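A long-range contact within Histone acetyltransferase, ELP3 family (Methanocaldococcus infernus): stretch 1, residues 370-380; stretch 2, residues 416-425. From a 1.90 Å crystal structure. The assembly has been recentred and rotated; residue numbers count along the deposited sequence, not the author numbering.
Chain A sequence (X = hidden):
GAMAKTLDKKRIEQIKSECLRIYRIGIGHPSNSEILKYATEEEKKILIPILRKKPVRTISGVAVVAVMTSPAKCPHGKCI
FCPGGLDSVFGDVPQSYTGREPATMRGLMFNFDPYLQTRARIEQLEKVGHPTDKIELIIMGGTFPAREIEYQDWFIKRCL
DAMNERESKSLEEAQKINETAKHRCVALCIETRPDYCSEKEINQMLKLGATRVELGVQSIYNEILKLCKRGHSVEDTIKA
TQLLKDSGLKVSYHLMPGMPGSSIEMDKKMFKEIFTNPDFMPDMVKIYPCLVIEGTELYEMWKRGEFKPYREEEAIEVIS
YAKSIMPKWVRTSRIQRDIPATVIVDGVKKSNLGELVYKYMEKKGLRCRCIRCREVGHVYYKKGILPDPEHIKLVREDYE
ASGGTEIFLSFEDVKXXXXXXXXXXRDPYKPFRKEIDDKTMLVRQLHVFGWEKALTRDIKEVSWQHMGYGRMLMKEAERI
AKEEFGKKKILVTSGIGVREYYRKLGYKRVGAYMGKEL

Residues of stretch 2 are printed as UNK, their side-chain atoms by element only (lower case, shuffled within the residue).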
# COMPACT_ATOMS: atom_id res chain seq x y z
N CYS A 370 -3.17 9.54 -10.90
CA CYS A 370 -3.26 8.65 -9.75
C CYS A 370 -2.88 9.39 -8.47
O CYS A 370 -2.46 10.54 -8.48
CB CYS A 370 -2.37 7.42 -9.95
SG CYS A 370 -0.65 7.78 -9.77
N ILE A 371 -3.05 8.71 -7.34
CA ILE A 371 -2.97 9.38 -6.03
C ILE A 371 -1.61 10.01 -5.83
O ILE A 371 -1.50 11.16 -5.40
CB ILE A 371 -3.27 8.36 -4.92
CG1 ILE A 371 -4.77 7.97 -4.94
CG2 ILE A 371 -2.90 8.95 -3.55
CD1 ILE A 371 -5.08 6.76 -4.08
N ARG A 372 -0.54 9.29 -6.16
CA ARG A 372 0.80 9.84 -5.93
C ARG A 372 1.04 11.10 -6.77
O ARG A 372 1.68 12.06 -6.31
CB ARG A 372 1.88 8.80 -6.24
CG ARG A 372 3.29 9.34 -6.00
CD ARG A 372 4.40 8.35 -6.34
NE ARG A 372 5.71 9.01 -6.35
CZ ARG A 372 6.36 9.39 -5.25
NH1 ARG A 372 5.84 9.16 -4.06
NH2 ARG A 372 7.53 10.00 -5.35
N CYS A 373 0.56 11.11 -8.01
CA CYS A 373 0.82 12.26 -8.86
C CYS A 373 0.01 13.49 -8.43
O CYS A 373 0.41 14.62 -8.71
CB CYS A 373 0.50 11.92 -10.32
SG CYS A 373 1.46 10.58 -11.10
N ARG A 374 -1.13 13.30 -7.79
CA ARG A 374 -1.99 14.43 -7.45
C ARG A 374 -1.95 14.82 -5.96
O ARG A 374 -2.55 15.84 -5.57
CB ARG A 374 -3.44 14.11 -7.87
CG ARG A 374 -3.71 14.07 -9.37
CD ARG A 374 -5.23 14.08 -9.66
NE ARG A 374 -5.55 14.38 -11.05
CZ ARG A 374 -6.79 14.38 -11.56
NH1 ARG A 374 -6.98 14.66 -12.84
NH2 ARG A 374 -7.82 14.08 -10.79
N GLU A 375 -1.30 14.05 -5.10
CA GLU A 375 -1.40 14.32 -3.67
C GLU A 375 -0.72 15.66 -3.36
O GLU A 375 0.26 16.03 -4.01
CB GLU A 375 -0.77 13.20 -2.85
CG GLU A 375 0.68 12.94 -3.12
CD GLU A 375 1.19 11.77 -2.30
OE1 GLU A 375 0.78 10.62 -2.58
OE2 GLU A 375 1.97 12.00 -1.36
N VAL A 376 -1.28 16.37 -2.38
CA VAL A 376 -0.95 17.78 -2.15
C VAL A 376 0.57 17.98 -1.99
O VAL A 376 1.15 18.91 -2.54
CB VAL A 376 -1.72 18.31 -0.93
CG1 VAL A 376 -1.57 17.35 0.23
CG2 VAL A 376 -1.21 19.72 -0.52
N GLY A 377 1.22 17.10 -1.23
CA GLY A 377 2.64 17.25 -0.96
C GLY A 377 3.50 17.09 -2.20
O GLY A 377 4.49 17.81 -2.40
N HIS A 378 3.16 16.12 -3.04
CA HIS A 378 3.90 15.88 -4.27
C HIS A 378 3.70 17.02 -5.27
O HIS A 378 4.65 17.44 -5.94
CB HIS A 378 3.46 14.56 -4.89
CG HIS A 378 4.37 14.08 -5.98
ND1 HIS A 378 4.00 14.09 -7.31
CD2 HIS A 378 5.62 13.56 -5.94
CE1 HIS A 378 4.98 13.60 -8.04
NE2 HIS A 378 5.97 13.27 -7.23
N VAL A 379 2.48 17.53 -5.39
CA VAL A 379 2.24 18.63 -6.31
C VAL A 379 3.00 19.88 -5.89
O VAL A 379 3.51 20.62 -6.74
CB VAL A 379 0.73 18.93 -6.42
CG1 VAL A 379 0.51 20.23 -7.18
CG2 VAL A 379 0.02 17.76 -7.12
N TYR A 380 3.04 20.18 -4.59
CA TYR A 380 3.79 21.35 -4.15
C TYR A 380 5.27 21.18 -4.45
O TYR A 380 5.93 22.11 -4.93
CB TYR A 380 3.55 21.59 -2.65
CG TYR A 380 4.34 22.77 -2.17
CD1 TYR A 380 4.07 24.04 -2.66
CD2 TYR A 380 5.37 22.61 -1.27
CE1 TYR A 380 4.82 25.13 -2.25
CE2 TYR A 380 6.12 23.72 -0.84
CZ TYR A 380 5.82 24.97 -1.34
OH TYR A 380 6.53 26.07 -0.96
N UNK A 416 -7.20 22.61 -10.13
CA UNK A 416 -5.80 22.27 -10.33
C UNK A 416 -5.51 20.79 -10.20
O UNK A 416 -4.36 20.39 -10.36
c UNK A 416 -4.93 23.05 -9.33
n UNK A 416 -5.64 25.21 -8.47
c UNK A 416 -5.12 24.55 -9.49
o UNK A 416 -4.79 25.11 -10.55
N UNK A 417 -6.52 20.00 -9.88
CA UNK A 417 -6.42 18.54 -9.73
C UNK A 417 -5.41 18.16 -8.65
O UNK A 417 -4.45 17.45 -8.91
c UNK A 417 -6.05 17.88 -11.05
c UNK A 417 -7.07 18.14 -12.14
o UNK A 417 -8.27 18.24 -11.81
o UNK A 417 -6.68 18.24 -13.32
N UNK A 418 -5.65 18.63 -7.43
CA UNK A 418 -4.79 18.37 -6.28
C UNK A 418 -5.59 17.64 -5.21
O UNK A 418 -6.66 18.11 -4.80
c UNK A 418 -3.25 19.30 -4.52
c UNK A 418 -3.46 20.46 -6.78
c UNK A 418 -2.81 21.74 -6.30
c UNK A 418 -4.19 19.66 -5.70
N UNK A 419 -5.09 16.48 -4.78
CA UNK A 419 -5.81 15.58 -3.88
C UNK A 419 -5.36 15.87 -2.46
O UNK A 419 -4.16 15.85 -2.17
c UNK A 419 -6.08 13.04 -3.35
c UNK A 419 -7.56 12.98 -3.40
c UNK A 419 -5.52 14.13 -4.26
c UNK A 419 -5.44 11.69 -3.74
N UNK A 420 -6.34 16.11 -1.58
CA UNK A 420 -6.09 16.51 -0.20
C UNK A 420 -6.30 15.36 0.77
O UNK A 420 -5.61 15.28 1.80
c UNK A 420 -6.94 17.97 1.62
c UNK A 420 -7.61 20.01 -0.78
c UNK A 420 -6.99 17.71 0.16
c UNK A 420 -6.53 18.94 -0.65
N UNK A 421 -7.29 14.51 0.52
CA UNK A 421 -7.67 13.44 1.43
C UNK A 421 -8.57 12.48 0.68
O UNK A 421 -9.25 12.87 -0.27
c UNK A 421 -8.40 13.99 2.65
N UNK A 422 -8.61 11.23 1.14
CA UNK A 422 -9.46 10.25 0.49
C UNK A 422 -9.88 9.19 1.49
O UNK A 422 -9.23 8.98 2.52
c UNK A 422 -5.39 7.16 0.06
c UNK A 422 -8.77 9.65 -0.76
c UNK A 422 -7.61 8.78 -0.46
c UNK A 422 -6.65 6.61 0.04
c UNK A 422 -7.77 7.42 -0.24
c UNK A 422 -5.22 8.52 -0.21
c UNK A 422 -6.33 9.31 -0.47
N UNK A 423 -10.98 8.51 1.15
CA UNK A 423 -11.52 7.43 1.97
C UNK A 423 -11.99 6.33 1.03
O UNK A 423 -12.65 6.62 0.01
c UNK A 423 -13.37 6.94 3.75
c UNK A 423 -14.44 6.13 3.05
c UNK A 423 -13.98 7.69 4.95
c UNK A 423 -12.68 7.93 2.83
N UNK A 424 -11.66 5.08 1.38
CA UNK A 424 -12.04 3.89 0.62
C UNK A 424 -13.15 3.16 1.36
O UNK A 424 -12.94 2.64 2.47
n UNK A 424 -8.12 3.22 -3.25
c UNK A 424 -9.68 3.56 -0.35
n UNK A 424 -7.35 2.97 -1.10
c UNK A 424 -7.13 3.26 -2.38
c UNK A 424 -8.63 2.49 -0.57
n UNK A 424 -5.93 3.65 -2.77
c UNK A 424 -10.83 2.98 0.44
N UNK A 425 -14.36 3.22 0.81
CA UNK A 425 -15.54 2.58 1.39
C UNK A 425 -15.96 1.41 0.51
O UNK A 425 -15.96 1.52 -0.72
c UNK A 425 -19.05 4.26 1.94
c UNK A 425 -16.68 3.59 1.47
c UNK A 425 -17.96 3.19 2.19
c UNK A 425 -17.72 3.05 3.69

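Position 416 carries two side-chain carbons, the second bearing one oxygen and one nitrogen, which is a carboxamide on a short stem. Its end leads away from stretch 1 and nothing there is touched. This is Asn416, a polar residue in the loop before the strand.

Position 417 has the same short stem, but its second carbon bears two oxygens, a carboxylate. The CB lies 3.5 Å from NE of Arg374, over one face of the guanidinium, and the backbone O is 3.5 Å from Arg374 CG. The residue is Asp417. Its OD2 stands 3.6 Å from Arg374 NH1, a long salt bridge; because the oxygen lies well out of the guanidinium plane, no N-H points at it and only the charges attract.

Position 418 shows four carbons, forked at the first, with one arm two carbons long. The short arm meets Val376 and the end of the long arm meets Val379. This is Ile418: its CG2 approaches Val376 CA at 3.6 Å, while its CD1 reaches Val379 CG1 at 3.8 Å. A beta-branched residue suits an extended strand, and here both arms meet the helix that begins at Val376.

Position 419 again has four carbons, now forked at the second. A terminal carbon lies beside Ile371, and the CB is 4.2 Å from Arg374 CB. This is Leu419, whose CD2 packs 3.7 Å from Ile371 CG2. The fork beyond the CB lets this apolar side chain reach Ile371 while its backbone pairs with the other stretch.

Position 420 has four carbons forked at the first, one arm longer, its CB directed away from stretch 1 without close contact. It is Ile420; a branched aliphatic chain suits this buried strand position, having no polar group that needs a partner.

Position 421 has a single side-chain carbon, pointing away and touching nothing of stretch 1. It is Ala421, small and buried.

Position 422 has one carbon followed by a six-carbon ring. Its CB points toward stretch 1, and Ile371 CD1 sits over the ring face. This is Phe422, its ring centroid 4.3 Å from Ile371 CD1 in a CH-pi contact. The flat aromatic surface receives the methyl well.

Position 423 has four carbons forked at the second, out of reach of stretch 1. This is Leu423, an apolar residue in a buried strand.

Position 424 runs through three carbons and a nitrogen to a carbon with two more nitrogens, a guanidinium; one terminal nitrogen nears Ile371 CD1. This is Arg424, with NH2 3.5 Å from Ile371 CD1. Its nitrogens are hydrogen-bonded elsewhere in the structure, which suits a buried charge.

Position 425, four carbons forked at the second and farther still from stretch 1, is Leu425, whose wholly apolar side chain suits burial.

The contact is anchored by backbone at the turn between two helices. Leu419 N donates to Arg374 O at 2.7 Å, nearly straight at 177°, and Val376 N donates weakly to Leu419 O at 2.9 Å, forming a single bridge between Glu375 and Leu419. Around it, Ile371 packs on Leu419 and Phe422, Val376 and Val379 pack on Ile418, and Arg374 covers Asp417.

Stretch 2 (416-425) NDILIAFLRL
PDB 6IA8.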